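Local structure of CurH (Lyngbya majuscula, 3KG7) at residues Leu12-Glu17 / Ile25-Ile30; Asp29-Asn34 / Asn83-Thr88; Val105-Gly110 / Gln117-Met122. The protein probably dehydrates the beta-hydroxyacyl intermediate to its alpha,beta-unsaturated form, as the dehydratase domain of one module of the curacin polyketide synthase. All blocks are in the same frame, centred on the assembly; numbering follows the deposited sequence.

In the fold
Followed from the N terminus, the chain first turns back on itself in a hairpin, which interaction 1 closes between strands 14-17 and 24-30. Interaction 2 starts where interaction 1 stops, sharing Asp-29 and Ile-30, and closes a far longer loop that includes helix 52-62 and strand 66-73 before strand 86-92 comes alongside. Interaction 3 closes a second hairpin, 101-109 with 117-124. The three follow in series, and none nests inside another. Across the sheet the strand order is 14-17, 24-30, 86-92, 101-109, 117-124, so the contacts are steps across one half of the double hotdog fold. Interactions 1 and 3 also touch the second subunit.

Interaction 1 of 3, residues Leu12-Glu17 / Ile25-Ile30; sequences LGNKLE and IYHQDI
The Tyr-26 ring carries the CD1 methyl of Leu-12 over one of its faces, 4.0 Å from CD1 to the ring centroid, in a CH-pi contact. Lys-15 approaches the same ring obliquely, running beside it in the same direction, with CG 3.6 Å from Tyr-26 CE1 and CE close to the hydroxyl. The other flat group, the His-27 imidazole, receives Asn-14 CB over a face and toward its rim, 3.8 Å from CB to the ring centroid. His-27 reaches this position because CG sits in the crowded place between backbone N and carbonyl carbon (chi1 63°).

Both rings belong to an antiparallel beta hairpin of the hotdog fold, in which 14-17 is an outer strand within the chain and 25-30 its inner neighbour. Lys-15 and Tyr-26 share one face of the sheet; helix 52-62 packs against Tyr-26 and the adjoining Leu-12. Asn-14, Leu-16, Ile-25 and His-27 occupy the other, where Leu-16 of the second subunit meets both Leu-16 and His-27.

The Asn-14 amide turns back so that ND2 gives a hydrogen to His-27 O at 3.2 Å, nearly in both the amide and carbonyl planes. Asn-14 N binds the same oxygen at 2.9 Å from above the carbonyl plane, so two donors grip it. Further along, Leu-16 and Ile-25 exchange a pair of backbone bonds. At the opposite end, Gly-13 has a positive phi of 85° and lies 3.7 Å from Gln-28 CB, measured from its CA; a side chain there would collide with Gln-28 CB and His-27 O. Gln-28 NE2 bonds mainly to Leu-11 O and weakly to a water, which donates to the carbonyl oxygens of Leu-12 and Tyr-26.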
# COMPACT_ATOMS: atom_id res chain seq x y z
N LEU C 12 -0.46 -14.37 3.32
CA LEU C 12 -0.10 -12.97 3.43
C LEU C 12 -1.12 -11.99 2.84
O LEU C 12 -1.19 -10.83 3.25
CB LEU C 12 1.27 -12.72 2.81
CG LEU C 12 2.50 -13.13 3.63
CD1 LEU C 12 3.73 -12.93 2.79
CD2 LEU C 12 2.60 -12.32 4.90
N GLY C 13 -1.92 -12.46 1.89
CA GLY C 13 -2.83 -11.59 1.17
C GLY C 13 -2.14 -10.91 0.00
O GLY C 13 -1.28 -11.51 -0.66
N ASN C 14 -2.52 -9.66 -0.23
CA ASN C 14 -2.03 -8.89 -1.35
C ASN C 14 -0.76 -8.14 -1.03
O ASN C 14 -0.67 -7.49 0.01
CB ASN C 14 -3.09 -7.89 -1.79
CG ASN C 14 -4.33 -8.56 -2.26
OD1 ASN C 14 -4.46 -8.90 -3.43
ND2 ASN C 14 -5.28 -8.74 -1.35
N LYS C 15 0.19 -8.19 -1.96
CA LYS C 15 1.48 -7.53 -1.82
C LYS C 15 1.44 -6.16 -2.49
O LYS C 15 1.09 -6.05 -3.67
CB LYS C 15 2.56 -8.39 -2.48
CG LYS C 15 3.97 -7.96 -2.17
CD LYS C 15 5.00 -8.63 -3.06
CE LYS C 15 6.39 -8.42 -2.48
NZ LYS C 15 7.50 -8.88 -3.35
N LEU C 16 1.82 -5.12 -1.75
CA LEU C 16 1.97 -3.79 -2.33
C LEU C 16 3.32 -3.22 -1.98
O LEU C 16 3.67 -3.12 -0.81
CB LEU C 16 0.85 -2.86 -1.87
CG LEU C 16 0.64 -1.60 -2.72
CD1 LEU C 16 0.30 -1.94 -4.16
CD2 LEU C 16 -0.46 -0.75 -2.12
N GLU C 17 4.09 -2.85 -3.00
CA GLU C 17 5.38 -2.19 -2.83
C GLU C 17 5.22 -0.68 -2.93
O GLU C 17 4.74 -0.15 -3.95
CB GLU C 17 6.39 -2.69 -3.86
CG GLU C 17 7.03 -4.02 -3.48
CD GLU C 17 7.70 -4.75 -4.65
OE1 GLU C 17 7.64 -4.26 -5.80
OE2 GLU C 17 8.27 -5.84 -4.41
N ILE C 25 3.63 -3.64 1.95
CA ILE C 25 2.45 -3.94 2.76
C ILE C 25 1.82 -5.20 2.23
O ILE C 25 1.63 -5.32 1.02
CB ILE C 25 1.36 -2.83 2.73
CG1 ILE C 25 1.95 -1.46 3.01
CG2 ILE C 25 0.26 -3.10 3.76
CD1 ILE C 25 0.99 -0.33 2.66
N TYR C 26 1.52 -6.12 3.13
CA TYR C 26 0.69 -7.26 2.81
C TYR C 26 -0.68 -7.07 3.46
O TYR C 26 -0.81 -7.07 4.69
CB TYR C 26 1.36 -8.54 3.28
CG TYR C 26 2.72 -8.79 2.66
CD1 TYR C 26 2.85 -9.60 1.52
CD2 TYR C 26 3.88 -8.23 3.22
CE1 TYR C 26 4.09 -9.84 0.95
CE2 TYR C 26 5.14 -8.47 2.64
CZ TYR C 26 5.23 -9.28 1.51
OH TYR C 26 6.46 -9.52 0.94
N HIS C 27 -1.71 -6.89 2.63
CA HIS C 27 -3.03 -6.61 3.16
C HIS C 27 -4.06 -7.64 2.74
O HIS C 27 -4.08 -8.07 1.58
CB HIS C 27 -3.47 -5.20 2.79
CG HIS C 27 -3.61 -4.96 1.33
ND1 HIS C 27 -4.83 -4.86 0.70
CD2 HIS C 27 -2.67 -4.77 0.36
CE1 HIS C 27 -4.65 -4.63 -0.59
NE2 HIS C 27 -3.35 -4.57 -0.82
N GLN C 28 -4.91 -8.05 3.68
CA GLN C 28 -5.98 -9.01 3.42
C GLN C 28 -7.10 -8.82 4.42
O GLN C 28 -6.91 -8.19 5.46
CB GLN C 28 -5.46 -10.44 3.55
CG GLN C 28 -5.15 -10.85 4.98
CD GLN C 28 -4.35 -12.12 5.07
OE1 GLN C 28 -4.68 -13.12 4.42
NE2 GLN C 28 -3.28 -12.11 5.87
N ASP C 29 -8.24 -9.41 4.12
CA ASP C 29 -9.35 -9.45 5.06
C ASP C 29 -9.38 -10.81 5.74
O ASP C 29 -9.55 -11.84 5.08
CB ASP C 29 -10.67 -9.13 4.36
CG ASP C 29 -10.79 -7.65 4.01
OD1 ASP C 29 -11.90 -7.10 4.11
OD2 ASP C 29 -9.76 -7.03 3.65
N ILE C 30 -9.19 -10.82 7.05
CA ILE C 30 -9.16 -12.07 7.79
C ILE C 30 -10.51 -12.37 8.39
O ILE C 30 -11.08 -11.54 9.10
CB ILE C 30 -8.06 -12.07 8.87
CG1 ILE C 30 -6.70 -11.80 8.22
CG2 ILE C 30 -8.09 -13.40 9.64
CD1 ILE C 30 -5.49 -11.95 9.14
O HOH W 1 -1.85 -9.88 5.41

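Interaction 2 of 3, residues Asp29-Asn34 / Asn83-Thr88; sequences DINLNN and NTTRET
Thr-84 enters through its backbone: its carbonyl oxygen lies 3.2 Å from Asn-31 CB, while its hydroxyl is held by Glu-81 N. Thr-85 then divides its two branches between two partners. OG1, beside the backbone N (chi1 -73°), accepts a hydrogen from Asn-31 ND2 at 2.9 Å, and this bond lies close to the amide plane. The CG2 methyl, anti to the backbone N, crosses to Asp-29 and comes 3.5 Å from OD1. The other end of the Asn-31 amide is also occupied, since OD1 accepts the backbone N-H of Asn-34 in an Asx motif, almost along its C=O axis. Bonded at both ends, the amide has its rotation fixed.

Arg-86 and Ile-30 form an antiparallel hydrogen-bonded pair, the Arg-86 N-H reaching Ile-30 O at 2.9 Å. The return bond, Ile-30 N to Arg-86 O at 2.8 Å, comes from above the carbonyl plane. The Arg-86 side chain bends away from Ile-30 to reach Ser-107 on the neighbouring strand 101-109 of the hotdog sheet. Glu-87 sits across from Asp-29 in the next, non-hydrogen-bonded pair. Thr-88 curls back to give its hydroxyl hydrogen to Arg-86 O, a second donor on that oxygen, and the same OG1 lies 3.2 Å from Ile-30 CG1, setting the isoleucine against a threonine whose polar atom is already satisfied.

Asp-29 and Glu-87 hold like charges on one face, with OD1 of the first 5.5 Å from OE1 of the second; their mutual repulsion is probably eased by Arg-108, which forms a salt bridge with Glu-87.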
# COMPACT_ATOMS: atom_id res chain seq x y z
N ASP C 29 -8.24 -9.41 4.12
CA ASP C 29 -9.35 -9.45 5.06
C ASP C 29 -9.38 -10.81 5.74
O ASP C 29 -9.55 -11.84 5.08
CB ASP C 29 -10.67 -9.13 4.36
CG ASP C 29 -10.79 -7.65 4.01
OD1 ASP C 29 -11.90 -7.10 4.11
OD2 ASP C 29 -9.76 -7.03 3.65
N ILE C 30 -9.19 -10.82 7.05
CA ILE C 30 -9.16 -12.07 7.79
C ILE C 30 -10.51 -12.37 8.39
O ILE C 30 -11.08 -11.54 9.10
CB ILE C 30 -8.06 -12.07 8.87
CG1 ILE C 30 -6.70 -11.80 8.22
CG2 ILE C 30 -8.09 -13.40 9.64
CD1 ILE C 30 -5.49 -11.95 9.14
N ASN C 31 -11.03 -13.55 8.07
CA ASN C 31 -12.25 -14.09 8.67
C ASN C 31 -12.25 -15.61 8.58
O ASN C 31 -11.28 -16.20 8.09
CB ASN C 31 -13.49 -13.50 7.99
CG ASN C 31 -13.39 -13.53 6.49
OD1 ASN C 31 -13.00 -14.54 5.89
ND2 ASN C 31 -13.72 -12.41 5.86
N LEU C 32 -13.32 -16.24 9.04
CA LEU C 32 -13.40 -17.70 9.04
C LEU C 32 -13.57 -18.30 7.64
O LEU C 32 -13.26 -19.46 7.42
CB LEU C 32 -14.49 -18.20 10.00
CG LEU C 32 -14.20 -17.99 11.49
CD1 LEU C 32 -15.24 -18.71 12.34
CD2 LEU C 32 -12.79 -18.43 11.89
N ASN C 33 -14.03 -17.49 6.70
CA ASN C 33 -14.08 -17.88 5.30
C ASN C 33 -12.69 -18.00 4.68
O ASN C 33 -12.36 -19.03 4.09
CB ASN C 33 -14.92 -16.89 4.48
CG ASN C 33 -16.24 -17.45 4.06
OD1 ASN C 33 -16.69 -18.48 4.57
ND2 ASN C 33 -16.88 -16.80 3.11
N ASN C 34 -11.91 -16.93 4.81
CA ASN C 34 -10.54 -16.89 4.33
C ASN C 34 -9.66 -17.90 5.05
O ASN C 34 -8.89 -18.63 4.41
CB ASN C 34 -9.97 -15.49 4.59
CG ASN C 34 -10.37 -14.49 3.54
OD1 ASN C 34 -11.56 -14.20 3.34
ND2 ASN C 34 -9.37 -13.95 2.85
N ASN C 83 -19.18 -14.14 11.55
CA ASN C 83 -18.99 -13.37 10.31
C ASN C 83 -18.05 -12.17 10.43
O ASN C 83 -17.93 -11.37 9.49
CB ASN C 83 -20.36 -12.92 9.77
CG ASN C 83 -21.27 -12.38 10.86
OD1 ASN C 83 -20.92 -11.43 11.57
ND2 ASN C 83 -22.43 -13.00 11.00
N THR C 84 -17.40 -12.04 11.58
CA THR C 84 -16.45 -10.95 11.82
C THR C 84 -15.32 -10.98 10.80
O THR C 84 -14.71 -12.03 10.57
CB THR C 84 -15.87 -11.01 13.24
OG1 THR C 84 -16.94 -10.83 14.19
CG2 THR C 84 -14.82 -9.92 13.44
N THR C 85 -15.08 -9.83 10.17
CA THR C 85 -13.98 -9.62 9.24
C THR C 85 -13.07 -8.56 9.82
O THR C 85 -13.53 -7.50 10.22
CB THR C 85 -14.49 -9.13 7.85
OG1 THR C 85 -15.12 -10.21 7.17
CG2 THR C 85 -13.35 -8.59 6.97
N ARG C 86 -11.78 -8.86 9.87
CA ARG C 86 -10.79 -7.89 10.28
C ARG C 86 -9.83 -7.58 9.14
O ARG C 86 -9.16 -8.46 8.62
CB ARG C 86 -10.03 -8.39 11.52
CG ARG C 86 -10.91 -8.47 12.74
CD ARG C 86 -10.16 -8.13 13.99
NE ARG C 86 -10.81 -7.05 14.70
CZ ARG C 86 -10.31 -5.83 14.84
NH1 ARG C 86 -9.12 -5.52 14.34
NH2 ARG C 86 -10.99 -4.92 15.50
N GLU C 87 -9.82 -6.31 8.75
CA GLU C 87 -8.92 -5.77 7.74
C GLU C 87 -7.50 -5.77 8.33
O GLU C 87 -7.23 -5.02 9.27
CB GLU C 87 -9.38 -4.35 7.44
CG GLU C 87 -8.72 -3.66 6.27
CD GLU C 87 -9.36 -2.30 5.98
OE1 GLU C 87 -10.61 -2.19 6.11
OE2 GLU C 87 -8.63 -1.35 5.63
N THR C 88 -6.62 -6.60 7.79
CA THR C 88 -5.31 -6.83 8.40
C THR C 88 -4.17 -6.33 7.51
O THR C 88 -4.24 -6.44 6.29
CB THR C 88 -5.15 -8.32 8.72
OG1 THR C 88 -6.36 -8.81 9.32
CG2 THR C 88 -4.00 -8.56 9.67

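Interaction 3 of 3, residues Val105-Gly110 / Gln117-Met122; sequences VFSRDG and QQHASM
Val-105 is the residue across which a classic beta bulge forms in the hairpin of strands 101-109 and 117-124, part of the hotdog sheet. His-119 and Ala-120 both face it, so one residue on this side is matched by two on the other. The Val-105 N-H binds Ala-120 O at 2.9 Å, and its carbonyl accepts the N-H of His-119 in a nearly straight bond of 2.8 Å. On the side-chain level Val-105 CB meets Ala-120 CB at 4.2 Å, and Tyr-54 of helix 52-62 packs against both residues.

Ser-107 and His-119 bring the second large share of buried surface together. Beyond the bulge regular pairing resumes, shifted by one residue, and Ser-107 pairs with Gln-117 through two backbone bonds. The serine OG stands in the crowded position between backbone N and carbonyl carbon (chi1 70°), which presents it to the edge of the imidazole, where it hydrogen-bonds NE2. Arg-86 NH1 is a further partner of this OG, tying the hairpin to strand 86-92. On the far side of the ring ND1 bonds to Gln-75 O, so the imidazole is gripped through both nitrogens and its rotation is fixed.

Between these sites Phe-106 turns to the other face of the sheet and lies across Gln-118, whose CG sits over the ring 3.7 Å from its centroid. An alanine at Phe-106 would take away that ring and would probably leave the Gln-118 chain less well held, while also losing the packing on Ala-19 of the second subunit. The glutamine amide, 24° from the ring plane, reaches onward along its own strand, and NE2 donates from above the carbonyl plane to Ala-120 O at 3.1 Å.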
# COMPACT_ATOMS: atom_id res chain seq x y z
N VAL C 105 2.26 -5.65 12.59
CA VAL C 105 0.97 -6.18 12.15
C VAL C 105 -0.16 -5.43 12.84
O VAL C 105 -0.24 -5.40 14.07
CB VAL C 105 0.84 -7.69 12.44
CG1 VAL C 105 -0.59 -8.19 12.15
CG2 VAL C 105 1.89 -8.50 11.65
N PHE C 106 -1.03 -4.82 12.03
CA PHE C 106 -2.19 -4.08 12.51
C PHE C 106 -3.46 -4.68 11.93
O PHE C 106 -3.43 -5.28 10.85
CB PHE C 106 -2.11 -2.62 12.04
CG PHE C 106 -1.08 -1.79 12.75
CD1 PHE C 106 -1.46 -0.86 13.71
CD2 PHE C 106 0.28 -1.91 12.45
CE1 PHE C 106 -0.51 -0.07 14.38
CE2 PHE C 106 1.24 -1.13 13.11
CZ PHE C 106 0.84 -0.21 14.07
N SER C 107 -4.58 -4.53 12.65
CA SER C 107 -5.89 -4.79 12.08
C SER C 107 -6.93 -3.84 12.64
O SER C 107 -6.73 -3.25 13.69
CB SER C 107 -6.32 -6.25 12.27
OG SER C 107 -6.61 -6.53 13.61
N ARG C 108 -8.02 -3.67 11.89
CA ARG C 108 -9.21 -2.95 12.34
C ARG C 108 -10.43 -3.70 11.82
O ARG C 108 -10.34 -4.46 10.85
CB ARG C 108 -9.19 -1.49 11.86
CG ARG C 108 -9.61 -1.28 10.40
CD ARG C 108 -9.46 0.17 9.92
NE ARG C 108 -9.46 0.24 8.46
CZ ARG C 108 -9.39 1.36 7.73
NH1 ARG C 108 -9.32 2.54 8.31
NH2 ARG C 108 -9.39 1.28 6.41
N ASP C 109 -11.58 -3.51 12.47
CA ASP C 109 -12.81 -4.17 12.04
C ASP C 109 -13.15 -3.71 10.64
O ASP C 109 -13.03 -2.52 10.32
CB ASP C 109 -13.97 -3.89 12.99
CG ASP C 109 -15.19 -4.76 12.68
OD1 ASP C 109 -15.44 -5.73 13.43
OD2 ASP C 109 -15.90 -4.48 11.68
N GLY C 110 -13.54 -4.66 9.79
CA GLY C 110 -13.93 -4.38 8.42
C GLY C 110 -15.09 -3.41 8.36
O GLY C 110 -14.93 -2.28 7.89
N GLN C 117 -5.65 -1.50 15.55
CA GLN C 117 -5.10 -2.17 16.71
C GLN C 117 -3.86 -2.91 16.28
O GLN C 117 -3.87 -3.59 15.26
CB GLN C 117 -6.11 -3.18 17.26
CG GLN C 117 -7.47 -2.58 17.68
CD GLN C 117 -8.40 -3.62 18.30
OE1 GLN C 117 -7.97 -4.50 19.05
NE2 GLN C 117 -9.69 -3.51 17.99
N GLN C 118 -2.78 -2.80 17.06
CA GLN C 118 -1.56 -3.52 16.74
C GLN C 118 -1.55 -4.88 17.42
O GLN C 118 -1.96 -5.02 18.57
CB GLN C 118 -0.33 -2.70 17.11
CG GLN C 118 0.92 -3.07 16.30
CD GLN C 118 2.19 -2.41 16.81
OE1 GLN C 118 2.17 -1.29 17.32
NE2 GLN C 118 3.32 -3.12 16.68
N HIS C 119 -1.07 -5.89 16.71
CA HIS C 119 -1.03 -7.24 17.24
C HIS C 119 0.39 -7.75 17.45
O HIS C 119 0.65 -8.56 18.35
CB HIS C 119 -1.85 -8.17 16.35
CG HIS C 119 -3.26 -7.72 16.15
ND1 HIS C 119 -4.20 -7.74 17.16
CD2 HIS C 119 -3.89 -7.21 15.07
CE1 HIS C 119 -5.34 -7.27 16.71
NE2 HIS C 119 -5.18 -6.94 15.44
N ALA C 120 1.32 -7.26 16.62
CA ALA C 120 2.69 -7.73 16.67
C ALA C 120 3.72 -6.73 16.14
O ALA C 120 3.42 -5.89 15.29
CB ALA C 120 2.81 -9.06 15.91
N SER C 121 4.94 -6.84 16.68
CA SER C 121 6.10 -6.14 16.15
C SER C 121 7.31 -7.07 16.22
O SER C 121 7.38 -7.91 17.12
CB SER C 121 6.39 -4.87 16.95
OG SER C 121 6.53 -5.17 18.33
N MSE C 122 8.24 -6.91 15.29
CA MSE C 122 9.49 -7.67 15.31
C MSE C 122 10.49 -7.10 14.31
O MSE C 122 10.14 -6.24 13.49
CB MSE C 122 9.25 -9.15 15.04
CG MSE C 122 8.82 -9.46 13.62
SE MSE C 122 7.53 -10.93 13.54
CE MSE C 122 6.04 -10.07 14.46